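Local coordinates for periplasmic binding protein/LacI transcriptional regulator (Shewanella sp. ANA-3, PDB 5OCP), which binds L-arabinofuranose, in both its alpha and beta forms, as the periplasmic sugar-binding component of an arabinose ABC transporter, at residues T122-G133 / L188-M198; P213-G224 / G235-L243. All coordinates share one frame; numbering follows the deposited sequence.

Contact 1. Residues T122-G133 / L188-M198. With AHR (alpha-L-arabinofuranose), chain I; FUB (beta-L-arabinofuranose), chain J.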
loop_
_atom_site.group_PDB
_atom_site.type_symbol
_atom_site.label_atom_id
_atom_site.label_comp_id
_atom_site.label_asym_id
_atom_site.label_seq_id
_atom_site.Cartn_x
_atom_site.Cartn_y
_atom_site.Cartn_z
ATOM N N THR A 122 -6.642 -22.244 8.415
ATOM C CA THR A 122 -7.709 -23.039 7.828
ATOM C C THR A 122 -7.250 -24.460 7.545
ATOM O O THR A 122 -7.996 -25.213 6.888
ATOM C CB THR A 122 -8.178 -22.372 6.520
ATOM O OG1 THR A 122 -7.096 -22.372 5.581
ATOM C CG2 THR A 122 -8.607 -21.007 6.770
ATOM N N GLN A 123 -6.043 -24.836 8.014
ATOM C CA GLN A 123 -5.439 -26.077 7.692
ATOM C C GLN A 123 -5.458 -26.386 6.178
ATOM O O GLN A 123 -5.674 -27.535 5.771
ATOM C CB GLN A 123 -6.090 -27.200 8.563
ATOM C CG GLN A 123 -5.984 -26.849 10.064
ATOM C CD GLN A 123 -6.471 -27.894 11.068
ATOM O OE1 GLN A 123 -5.853 -28.076 12.130
ATOM N NE2 GLN A 123 -7.612 -28.480 10.812
ATOM N N GLY A 124 -5.287 -25.373 5.302
ATOM C CA GLY A 124 -5.176 -25.585 3.895
ATOM C C GLY A 124 -6.494 -25.851 3.162
ATOM O O GLY A 124 -6.449 -26.175 1.998
ATOM N N ASN A 125 -7.596 -25.653 3.835
ATOM C CA ASN A 125 -8.955 -25.939 3.293
ATOM C C ASN A 125 -9.754 -24.683 3.269
ATOM O O ASN A 125 -10.326 -24.268 4.303
ATOM C CB ASN A 125 -9.626 -26.971 4.207
ATOM C CG ASN A 125 -9.090 -28.369 3.966
ATOM O OD1 ASN A 125 -8.044 -28.785 4.539
ATOM N ND2 ASN A 125 -9.762 -29.097 3.081
ATOM N N CYS A 126 -9.828 -24.022 2.100
ATOM C CA CYS A 126 -10.351 -22.640 2.087
ATOM C C CYS A 126 -10.711 -22.183 0.681
ATOM O O CYS A 126 -9.796 -22.034 -0.189
ATOM C CB CYS A 126 -9.269 -21.673 2.684
ATOM S SG CYS A 126 -9.872 -20.033 3.123
ATOM N N ASP A 127 -11.988 -21.907 0.458
ATOM C CA ASP A 127 -12.370 -21.172 -0.748
ATOM C C ASP A 127 -12.314 -19.689 -0.492
ATOM O O ASP A 127 -12.997 -19.166 0.390
ATOM C CB ASP A 127 -13.768 -21.504 -1.192
ATOM C CG ASP A 127 -13.862 -22.856 -1.962
ATOM O OD1 ASP A 127 -12.831 -23.506 -2.277
ATOM O OD2 ASP A 127 -15.027 -23.274 -2.193
ATOM N N ILE A 128 -11.622 -18.999 -1.360
ATOM C CA ILE A 128 -11.250 -17.612 -1.086
ATOM C C ILE A 128 -11.837 -16.670 -2.138
ATOM O O ILE A 128 -11.735 -16.973 -3.342
ATOM C CB ILE A 128 -9.690 -17.505 -1.199
ATOM C CG1 ILE A 128 -8.998 -18.430 -0.158
ATOM C CG2 ILE A 128 -9.190 -16.045 -1.038
ATOM C CD1 ILE A 128 -7.637 -18.877 -0.550
ATOM N N ALA A 129 -12.273 -15.515 -1.693
ATOM C CA ALA A 129 -12.624 -14.412 -2.598
ATOM C C ALA A 129 -11.543 -13.347 -2.512
ATOM O O ALA A 129 -11.243 -12.886 -1.349
ATOM C CB ALA A 129 -13.941 -13.811 -2.195
ATOM N N GLU A 130 -11.030 -12.948 -3.663
ATOM C CA GLU A 130 -9.970 -11.943 -3.742
ATOM C C GLU A 130 -10.495 -10.591 -4.172
ATOM O O GLU A 130 -11.086 -10.457 -5.277
ATOM C CB GLU A 130 -8.909 -12.429 -4.739
ATOM C CG GLU A 130 -7.747 -11.451 -4.916
ATOM C CD GLU A 130 -6.728 -11.945 -5.927
ATOM O OE1 GLU A 130 -7.102 -12.776 -6.769
ATOM O OE2 GLU A 130 -5.557 -11.471 -5.933
ATOM N N LEU A 131 -10.222 -9.556 -3.350
ATOM C CA LEU A 131 -10.475 -8.174 -3.730
ATOM C C LEU A 131 -9.153 -7.578 -4.142
ATOM O O LEU A 131 -8.268 -7.319 -3.320
ATOM C CB LEU A 131 -11.082 -7.353 -2.596
ATOM C CG LEU A 131 -12.414 -7.808 -2.100
ATOM C CD1 LEU A 131 -12.858 -7.089 -0.824
ATOM C CD2 LEU A 131 -13.399 -7.575 -3.233
ATOM N N GLN A 132 -8.982 -7.370 -5.460
ATOM C CA GLN A 132 -7.735 -6.865 -5.975
ATOM C C GLN A 132 -7.603 -5.344 -5.880
ATOM O O GLN A 132 -8.534 -4.593 -5.927
ATOM C CB GLN A 132 -7.568 -7.300 -7.433
ATOM C CG GLN A 132 -7.755 -8.778 -7.727
ATOM C CD GLN A 132 -8.011 -8.989 -9.230
ATOM O OE1 GLN A 132 -9.098 -8.748 -9.748
ATOM N NE2 GLN A 132 -7.039 -9.422 -9.893
ATOM N N GLY A 133 -6.346 -4.879 -5.813
ATOM C CA GLY A 133 -6.051 -3.488 -5.898
ATOM C C GLY A 133 -6.187 -2.979 -7.335
ATOM O O GLY A 133 -6.622 -3.692 -8.225
ATOM N N LEU A 188 -18.214 -19.065 1.543
ATOM C CA LEU A 188 -16.824 -18.643 1.411
ATOM C C LEU A 188 -16.091 -18.825 2.702
ATOM O O LEU A 188 -16.635 -18.673 3.748
ATOM C CB LEU A 188 -16.781 -17.187 1.028
ATOM C CG LEU A 188 -17.154 -16.915 -0.423
ATOM C CD1 LEU A 188 -17.281 -15.406 -0.560
ATOM C CD2 LEU A 188 -16.036 -17.389 -1.358
ATOM N N CYS A 189 -14.859 -19.260 2.611
ATOM C CA CYS A 189 -13.990 -19.435 3.819
ATOM C C CYS A 189 -13.411 -18.084 4.200
ATOM O O CYS A 189 -13.267 -17.761 5.391
ATOM C CB CYS A 189 -12.907 -20.395 3.499
ATOM S SG CYS A 189 -11.433 -20.402 4.566
ATOM N N ALA A 190 -12.958 -17.350 3.204
ATOM C CA ALA A 190 -12.188 -16.143 3.475
ATOM C C ALA A 190 -12.242 -15.125 2.370
ATOM O O ALA A 190 -12.372 -15.504 1.211
ATOM C CB ALA A 190 -10.730 -16.464 3.740
ATOM N N VAL A 191 -12.027 -13.866 2.740
ATOM C CA VAL A 191 -11.746 -12.773 1.824
ATOM C C VAL A 191 -10.256 -12.384 1.981
ATOM O O VAL A 191 -9.784 -12.200 3.104
ATOM C CB VAL A 191 -12.624 -11.553 2.116
ATOM C CG1 VAL A 191 -12.221 -10.300 1.279
ATOM C CG2 VAL A 191 -14.067 -11.931 1.870
ATOM N N TRP A 192 -9.555 -12.382 0.861
ATOM C CA TRP A 192 -8.176 -11.883 0.718
ATOM C C TRP A 192 -8.319 -10.560 0.027
ATOM O O TRP A 192 -8.657 -10.454 -1.175
ATOM C CB TRP A 192 -7.403 -12.923 -0.099
ATOM C CG TRP A 192 -6.154 -12.481 -0.838
ATOM C CD1 TRP A 192 -5.783 -12.916 -2.046
ATOM C CD2 TRP A 192 -5.087 -11.589 -0.400
ATOM N NE1 TRP A 192 -4.611 -12.348 -2.432
ATOM C CE2 TRP A 192 -4.143 -11.542 -1.434
ATOM C CE3 TRP A 192 -4.842 -10.838 0.763
ATOM C CZ2 TRP A 192 -2.988 -10.762 -1.365
ATOM C CZ3 TRP A 192 -3.677 -10.063 0.838
ATOM C CH2 TRP A 192 -2.760 -10.053 -0.228
ATOM N N SER A 193 -8.033 -9.490 0.783
ATOM C CA SER A 193 -8.112 -8.172 0.275
ATOM C C SER A 193 -6.730 -7.534 0.125
ATOM O O SER A 193 -5.940 -7.559 1.089
ATOM C CB SER A 193 -8.944 -7.309 1.204
ATOM O OG SER A 193 -8.968 -5.989 0.715
ATOM N N HIS A 194 -6.439 -6.951 -1.046
ATOM C CA HIS A 194 -5.116 -6.382 -1.212
ATOM C C HIS A 194 -4.862 -5.184 -0.298
ATOM O O HIS A 194 -3.698 -4.839 -0.123
ATOM C CB HIS A 194 -4.844 -6.025 -2.665
ATOM C CG HIS A 194 -4.754 -7.210 -3.585
ATOM N ND1 HIS A 194 -4.391 -7.054 -4.905
ATOM C CD2 HIS A 194 -5.037 -8.519 -3.422
ATOM C CE1 HIS A 194 -4.408 -8.239 -5.507
ATOM N NE2 HIS A 194 -4.683 -9.163 -4.608
ATOM N N ASN A 195 -5.874 -4.541 0.290
ATOM C CA ASN A 195 -5.651 -3.556 1.290
ATOM C C ASN A 195 -6.737 -3.499 2.331
ATOM O O ASN A 195 -7.853 -4.021 2.143
ATOM C CB ASN A 195 -5.340 -2.157 0.752
ATOM C CG ASN A 195 -6.555 -1.381 0.282
ATOM O OD1 ASN A 195 -7.639 -1.961 0.019
ATOM N ND2 ASN A 195 -6.376 -0.051 0.120
ATOM N N ASP A 196 -6.379 -2.919 3.464
ATOM C CA ASP A 196 -7.340 -2.878 4.577
ATOM C C ASP A 196 -8.579 -2.068 4.224
ATOM O O ASP A 196 -9.673 -2.423 4.709
ATOM C CB ASP A 196 -6.704 -2.260 5.839
ATOM C CG ASP A 196 -5.611 -3.110 6.508
ATOM O OD1 ASP A 196 -5.426 -4.310 6.173
ATOM O OD2 ASP A 196 -4.949 -2.549 7.399
ATOM N N GLU A 197 -8.453 -1.033 3.400
ATOM C CA GLU A 197 -9.574 -0.183 2.994
ATOM C C GLU A 197 -10.694 -1.006 2.349
ATOM O O GLU A 197 -11.852 -0.917 2.778
ATOM C CB GLU A 197 -9.066 0.918 2.084
ATOM C CG GLU A 197 -9.984 2.086 1.914
ATOM C CD GLU A 197 -10.060 3.037 3.106
ATOM O OE1 GLU A 197 -9.097 3.287 3.878
ATOM O OE2 GLU A 197 -11.144 3.655 3.176
ATOM N N MET A 198 -10.376 -1.859 1.361
ATOM C CA MET A 198 -11.359 -2.659 0.674
ATOM C C MET A 198 -11.916 -3.676 1.687
ATOM O O MET A 198 -13.095 -4.052 1.608
ATOM C CB MET A 198 -10.826 -3.410 -0.527
ATOM C CG MET A 198 -10.378 -2.515 -1.673
ATOM S SD MET A 198 -9.748 -3.378 -3.099
ATOM C CE MET A 198 -8.350 -4.222 -2.375
HETATM O O5 AHR I . 1.085 1.032 -2.676
HETATM C C5 AHR I . 0.588 0.745 -1.405
HETATM C C4 AHR I . -0.902 0.467 -1.471
HETATM O O4 AHR I . -1.589 1.516 -2.110
HETATM C C3 AHR I . -1.512 0.279 -0.069
HETATM O O3 AHR I . -1.335 -1.044 0.320
HETATM C C2 AHR I . -2.938 0.720 -0.356
HETATM O O2 AHR I . -3.698 1.100 0.753
HETATM C C1 AHR I . -2.653 1.923 -1.237
HETATM O O1 AHR I . -3.741 2.197 -1.963
HETATM O O5 FUB J . 1.084 1.031 -2.675
HETATM C C5 FUB J . 0.582 0.749 -1.406
HETATM C C4 FUB J . -0.911 0.475 -1.473
HETATM O O4 FUB J . -1.605 1.511 -2.125
HETATM C C3 FUB J . -1.525 0.294 -0.076
HETATM O O3 FUB J . -1.331 -1.028 0.320
HETATM C C2 FUB J . -2.974 0.664 -0.369
HETATM O O2 FUB J . -3.706 1.093 0.756
HETATM C C1 FUB J . -2.898 1.675 -1.513
HETATM O O1 FUB J . -2.900 2.898 -0.962
HETATM O O HOH W 1 -3.850 -13.517 -4.944
#
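C126 and C189 are joined by a disulfide (SG to SG 2.2 Å, chi3 -95°) where the two strands begin to run together, and the methyl CB of A190 lies against the sulfur of C126. Further along, the carboxylate of E130 reaches H194. E130 CG is anti to the backbone N (chi1 180°) and the chain is extended, which carries E130 OE2 past the W192 ring to accept from H194 NE2 at 2.8 Å. The bond uses the anti lone pair and is bent, with an N-H...O angle of 136°. A water that accepts from W192 NE1 probably donates to E130 OE2, while OE1 is taken by S162. Strands 126-132 and 190-193 are parallel neighbours in the sheet of one lobe of the periplasmic-binding-protein fold, paired through bonds such as W192 N to A129 O (2.8 Å). On the imidazole of H194, Q132 CA sits over one face in a CH-pi contact, 3.6 Å from the ring centroid. L131 CD1 packs on V191 CG1 at 3.9 Å, on the sheet face turned to helix 169-183. M198 SD lies 3.3 Å from Q132 O, and the chi3 bend turns M198 CE toward L131 O (3.2 Å).

Contact 2. Residues P213-G224 / G235-L243. With AHR (alpha-L-arabinofuranose), chain I; FUB (beta-L-arabinofuranose), chain J.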
loop_
_atom_site.group_PDB
_atom_site.type_symbol
_atom_site.label_atom_id
_atom_site.label_comp_id
_atom_site.label_asym_id
_atom_site.label_seq_id
_atom_site.Cartn_x
_atom_site.Cartn_y
_atom_site.Cartn_z
ATOM N N PRO A 213 -18.558 -11.488 9.750
ATOM C CA PRO A 213 -17.186 -11.360 9.243
ATOM C C PRO A 213 -16.223 -11.570 10.432
ATOM O O PRO A 213 -16.522 -11.199 11.583
ATOM C CB PRO A 213 -17.178 -9.929 8.729
ATOM C CG PRO A 213 -18.067 -9.211 9.624
ATOM C CD PRO A 213 -19.208 -10.189 9.887
ATOM N N GLY A 214 -15.082 -12.171 10.131
ATOM C CA GLY A 214 -14.100 -12.493 11.156
ATOM C C GLY A 214 -14.315 -13.841 11.813
ATOM O O GLY A 214 -13.432 -14.333 12.523
ATOM N N LYS A 215 -15.491 -14.436 11.621
ATOM C CA LYS A 215 -15.798 -15.745 12.197
ATOM C C LYS A 215 -16.285 -16.663 11.108
ATOM O O LYS A 215 -15.593 -17.638 10.768
ATOM C CB LYS A 215 -16.885 -15.504 13.242
ATOM C CG LYS A 215 -17.494 -16.772 13.832
ATOM C CD LYS A 215 -16.501 -17.595 14.617
ATOM C CE LYS A 215 -17.208 -18.635 15.493
ATOM N NZ LYS A 215 -17.953 -19.636 14.662
ATOM N N ASP A 216 -17.422 -16.381 10.507
ATOM C CA ASP A 216 -17.973 -17.210 9.391
ATOM C C ASP A 216 -17.109 -17.042 8.086
ATOM O O ASP A 216 -16.812 -18.023 7.384
ATOM C CB ASP A 216 -19.406 -16.848 9.050
ATOM C CG ASP A 216 -20.394 -17.094 10.174
ATOM O OD1 ASP A 216 -20.077 -17.971 10.997
ATOM O OD2 ASP A 216 -21.456 -16.359 10.157
ATOM N N ILE A 217 -16.766 -15.799 7.751
ATOM C CA ILE A 217 -15.887 -15.521 6.638
ATOM C C ILE A 217 -14.649 -14.774 7.280
ATOM O O ILE A 217 -14.821 -13.719 7.817
ATOM C CB ILE A 217 -16.589 -14.644 5.643
ATOM C CG1 ILE A 217 -17.797 -15.419 5.075
ATOM C CG2 ILE A 217 -15.690 -14.270 4.495
ATOM C CD1 ILE A 217 -18.537 -14.610 4.068
ATOM N N LEU A 218 -13.500 -15.378 7.122
ATOM C CA LEU A 218 -12.221 -14.805 7.596
ATOM C C LEU A 218 -11.857 -13.668 6.696
ATOM O O LEU A 218 -12.219 -13.648 5.516
ATOM C CB LEU A 218 -11.119 -15.825 7.597
ATOM C CG LEU A 218 -11.325 -17.097 8.445
ATOM C CD1 LEU A 218 -10.178 -18.034 8.204
ATOM C CD2 LEU A 218 -11.555 -16.702 9.889
ATOM N N ILE A 219 -11.188 -12.644 7.249
ATOM C CA ILE A 219 -10.808 -11.493 6.440
ATOM C C ILE A 219 -9.303 -11.258 6.712
ATOM O O ILE A 219 -8.921 -11.059 7.846
ATOM C CB ILE A 219 -11.647 -10.279 6.790
ATOM C CG1 ILE A 219 -13.114 -10.602 6.464
ATOM C CG2 ILE A 219 -11.137 -9.083 6.001
ATOM C CD1 ILE A 219 -14.078 -9.505 6.749
ATOM N N VAL A 220 -8.523 -11.359 5.631
ATOM C CA VAL A 220 -7.075 -11.123 5.678
ATOM C C VAL A 220 -6.680 -10.060 4.668
ATOM O O VAL A 220 -7.280 -9.951 3.609
ATOM C CB VAL A 220 -6.312 -12.388 5.527
ATOM C CG1 VAL A 220 -6.720 -13.416 6.545
ATOM C CG2 VAL A 220 -6.403 -12.958 4.107
ATOM N N SER A 221 -5.647 -9.280 4.966
ATOM C CA SER A 221 -5.427 -8.054 4.229
ATOM C C SER A 221 -3.988 -7.556 4.422
ATOM O O SER A 221 -3.156 -8.227 5.089
ATOM C CB SER A 221 -6.417 -7.033 4.835
ATOM O OG SER A 221 -6.447 -5.837 4.108
ATOM N N VAL A 222 -3.735 -6.399 3.845
ATOM C CA VAL A 222 -2.457 -5.642 4.025
ATOM C C VAL A 222 -2.713 -4.187 4.312
ATOM O O VAL A 222 -3.554 -3.564 3.661
ATOM C CB VAL A 222 -1.547 -5.783 2.771
ATOM C CG1 VAL A 222 -0.209 -5.065 2.999
ATOM C CG2 VAL A 222 -1.252 -7.216 2.488
ATOM N N ASP A 223 -1.946 -3.658 5.276
ATOM C CA ASP A 223 -1.643 -2.223 5.515
ATOM C C ASP A 223 -1.386 -1.995 7.029
ATOM O O ASP A 223 -0.487 -1.243 7.413
ATOM C CB ASP A 223 -2.637 -1.206 4.995
ATOM C CG ASP A 223 -2.539 -0.930 3.506
ATOM O OD1 ASP A 223 -1.544 -1.361 2.819
ATOM O OD2 ASP A 223 -3.472 -0.303 2.927
ATOM N N GLY A 224 -2.224 -2.598 7.882
ATOM C CA GLY A 224 -2.119 -2.377 9.275
ATOM C C GLY A 224 -2.571 -0.993 9.706
ATOM O O GLY A 224 -1.917 -0.337 10.573
ATOM N N GLY A 235 -13.279 -8.146 16.620
ATOM C CA GLY A 235 -13.632 -9.454 16.093
ATOM C C GLY A 235 -14.155 -9.526 14.633
ATOM O O GLY A 235 -14.433 -10.620 14.168
ATOM N N ASP A 236 -14.161 -8.420 13.909
ATOM C CA ASP A 236 -14.757 -8.339 12.548
ATOM C C ASP A 236 -13.822 -8.693 11.401
ATOM O O ASP A 236 -14.261 -8.980 10.274
ATOM C CB ASP A 236 -15.307 -6.940 12.312
ATOM C CG ASP A 236 -16.639 -6.661 13.097
ATOM O OD1 ASP A 236 -17.306 -7.655 13.461
ATOM O OD2 ASP A 236 -16.973 -5.477 13.232
ATOM N N VAL A 237 -12.513 -8.653 11.664
ATOM C CA VAL A 237 -11.488 -9.098 10.668
ATOM C C VAL A 237 -10.378 -9.865 11.386
ATOM O O VAL A 237 -10.336 -9.863 12.614
ATOM C CB VAL A 237 -10.892 -7.883 9.951
ATOM C CG1 VAL A 237 -11.952 -7.122 9.193
ATOM C CG2 VAL A 237 -10.119 -6.997 10.895
ATOM N N ASN A 238 -9.529 -10.559 10.642
ATOM C CA ASN A 238 -8.648 -11.528 11.283
ATOM C C ASN A 238 -7.187 -11.183 11.313
ATOM O O ASN A 238 -6.573 -11.376 12.342
ATOM C CB ASN A 238 -8.829 -12.841 10.683
ATOM C CG ASN A 238 -10.267 -13.326 10.851
ATOM O OD1 ASN A 238 -11.126 -13.042 10.013
ATOM N ND2 ASN A 238 -10.553 -13.982 11.999
ATOM N N ALA A 239 -6.645 -10.730 10.181
ATOM C CA ALA A 239 -5.137 -10.597 10.031
ATOM C C ALA A 239 -4.792 -9.568 9.007
ATOM O O ALA A 239 -5.531 -9.364 8.033
ATOM C CB ALA A 239 -4.437 -11.907 9.707
ATOM N N THR A 240 -3.687 -8.837 9.233
ATOM C CA THR A 240 -3.149 -7.936 8.243
ATOM C C THR A 240 -1.650 -7.890 8.362
ATOM O O THR A 240 -1.098 -8.236 9.399
ATOM C CB THR A 240 -3.764 -6.537 8.372
ATOM O OG1 THR A 240 -3.366 -5.691 7.304
ATOM C CG2 THR A 240 -3.339 -5.861 9.685
ATOM N N VAL A 241 -0.977 -7.510 7.297
ATOM C CA VAL A 241 0.461 -7.260 7.335
ATOM C C VAL A 241 0.667 -5.795 7.420
ATOM O O VAL A 241 0.106 -4.952 6.673
ATOM C CB VAL A 241 1.152 -7.816 6.060
ATOM C CG1 VAL A 241 2.638 -7.444 6.045
ATOM C CG2 VAL A 241 0.854 -9.291 5.905
ATOM N N GLU A 242 1.500 -5.358 8.345
ATOM C CA GLU A 242 1.758 -3.947 8.518
ATOM C C GLU A 242 2.585 -3.385 7.399
ATOM O O GLU A 242 3.554 -4.006 7.009
ATOM C CB GLU A 242 2.532 -3.750 9.850
ATOM C CG GLU A 242 2.811 -2.329 10.176
ATOM C CD GLU A 242 3.439 -2.090 11.561
ATOM O OE1 GLU A 242 3.305 -0.981 12.000
ATOM O OE2 GLU A 242 4.017 -2.965 12.222
ATOM N N LEU A 243 2.199 -2.233 6.898
ATOM C CA LEU A 243 2.909 -1.511 5.835
ATOM C C LEU A 243 3.297 -0.161 6.440
ATOM O O LEU A 243 2.443 0.679 6.705
ATOM C CB LEU A 243 2.062 -1.279 4.636
ATOM C CG LEU A 243 2.666 -0.544 3.437
ATOM C CD1 LEU A 243 3.831 -1.345 2.928
ATOM C CD2 LEU A 243 1.639 -0.254 2.339
HETATM O O5 AHR I . 1.085 1.032 -2.676
HETATM C C5 AHR I . 0.588 0.745 -1.405
HETATM C C4 AHR I . -0.902 0.467 -1.471
HETATM O O4 AHR I . -1.589 1.516 -2.110
HETATM C C3 AHR I . -1.512 0.279 -0.069
HETATM O O3 AHR I . -1.335 -1.044 0.320
HETATM C C2 AHR I . -2.938 0.720 -0.356
HETATM O O2 AHR I . -3.698 1.100 0.753
HETATM C C1 AHR I . -2.653 1.923 -1.237
HETATM O O1 AHR I . -3.741 2.197 -1.963
HETATM O O5 FUB J . 1.084 1.031 -2.675
HETATM C C5 FUB J . 0.582 0.749 -1.406
HETATM C C4 FUB J . -0.911 0.475 -1.473
HETATM O O4 FUB J . -1.605 1.511 -2.125
HETATM C C3 FUB J . -1.525 0.294 -0.076
HETATM O O3 FUB J . -1.331 -1.028 0.320
HETATM C C2 FUB J . -2.974 0.664 -0.369
HETATM O O2 FUB J . -3.706 1.093 0.756
HETATM C C1 FUB J . -2.898 1.675 -1.513
HETATM O O1 FUB J . -2.900 2.898 -0.962
HETATM O O HOH W 2 -18.315 -9.897 13.243
HETATM O O HOH W 3 -14.153 -13.048 15.199
HETATM O O HOH W 4 0.378 1.179 8.634
#
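The carboxamide of N238 bridges G214 and I219 of the other segment: N238 ND2 donates to G214 O at 2.9 Å, nearly in the amide plane, and N238 OD1 accepts from I219 N at 2.8 Å. With CG anti to its own carbonyl carbon (chi1 -60°), the amide is turned toward segment 213-224, where one N-H and the carbonyl oxygen are both bonded. The CD2 methyl of L218 rests against the same amide, the two side chains crossing at about a right angle.

Backbone pairing takes over from there. I219 O accepts from both N238 N and A239 N, the S221 N to A239 O bond is weak, and D223 N to V241 O is short again at 2.8 Å. L243 N reaches D223 O from well above the carbonyl plane. T240 OG1, whose stronger partner is D196, also receives a weak bond from G224 N.

Apolar contacts are modest: I219 CG2 meets V237 CG1 at 3.8 Å, and V220 CG1 faces A239 CB. At the start of the segments, one water bridges P213 O and D236 OD1, whose other oxygen forms a salt bridge with K207. At the far end another water lies within hydrogen-bonding distance of D223 O and L243 O and probably donates to one or both.

Around the sugar, D223 OD1 lies 2.5 Å from O3 of either anomer and its OD2 2.6 Å from O2. L243 CD2 packs at 3.4 Å against D223 OD1, beside the ligand. Strands 218-221 and 239-242, linked through helix 226-234, form a beta-alpha-beta crossover of the Rossmann-like lobe, with the sugar-binding residues at the C-terminal ends of its parallel strands, as is usual in periplasmic binding proteins.

How the contacts relate
Contacts 1 and 2 lie in series along the chain and in the same sheet, where strands 190-193 and 218-221 are neighbours; their centres are 9 Å apart. D196, at the start of helix 196-208, connects them: its OD1 probably hydrogen-bonds both T240 OG1 (2.7 Å) and S221 OG (2.8 Å). Both contacts also converge on the arabinofuranose. N195 of contact 1 donates from ND2 to O2 of either anomer at 3.0 Å, almost straight, and the carboxylate of D223 in contact 2 approaches that same hydroxyl as well as O3. R143, S12, R89 and R15 hydrogen-bond the sugar from elsewhere in the chain.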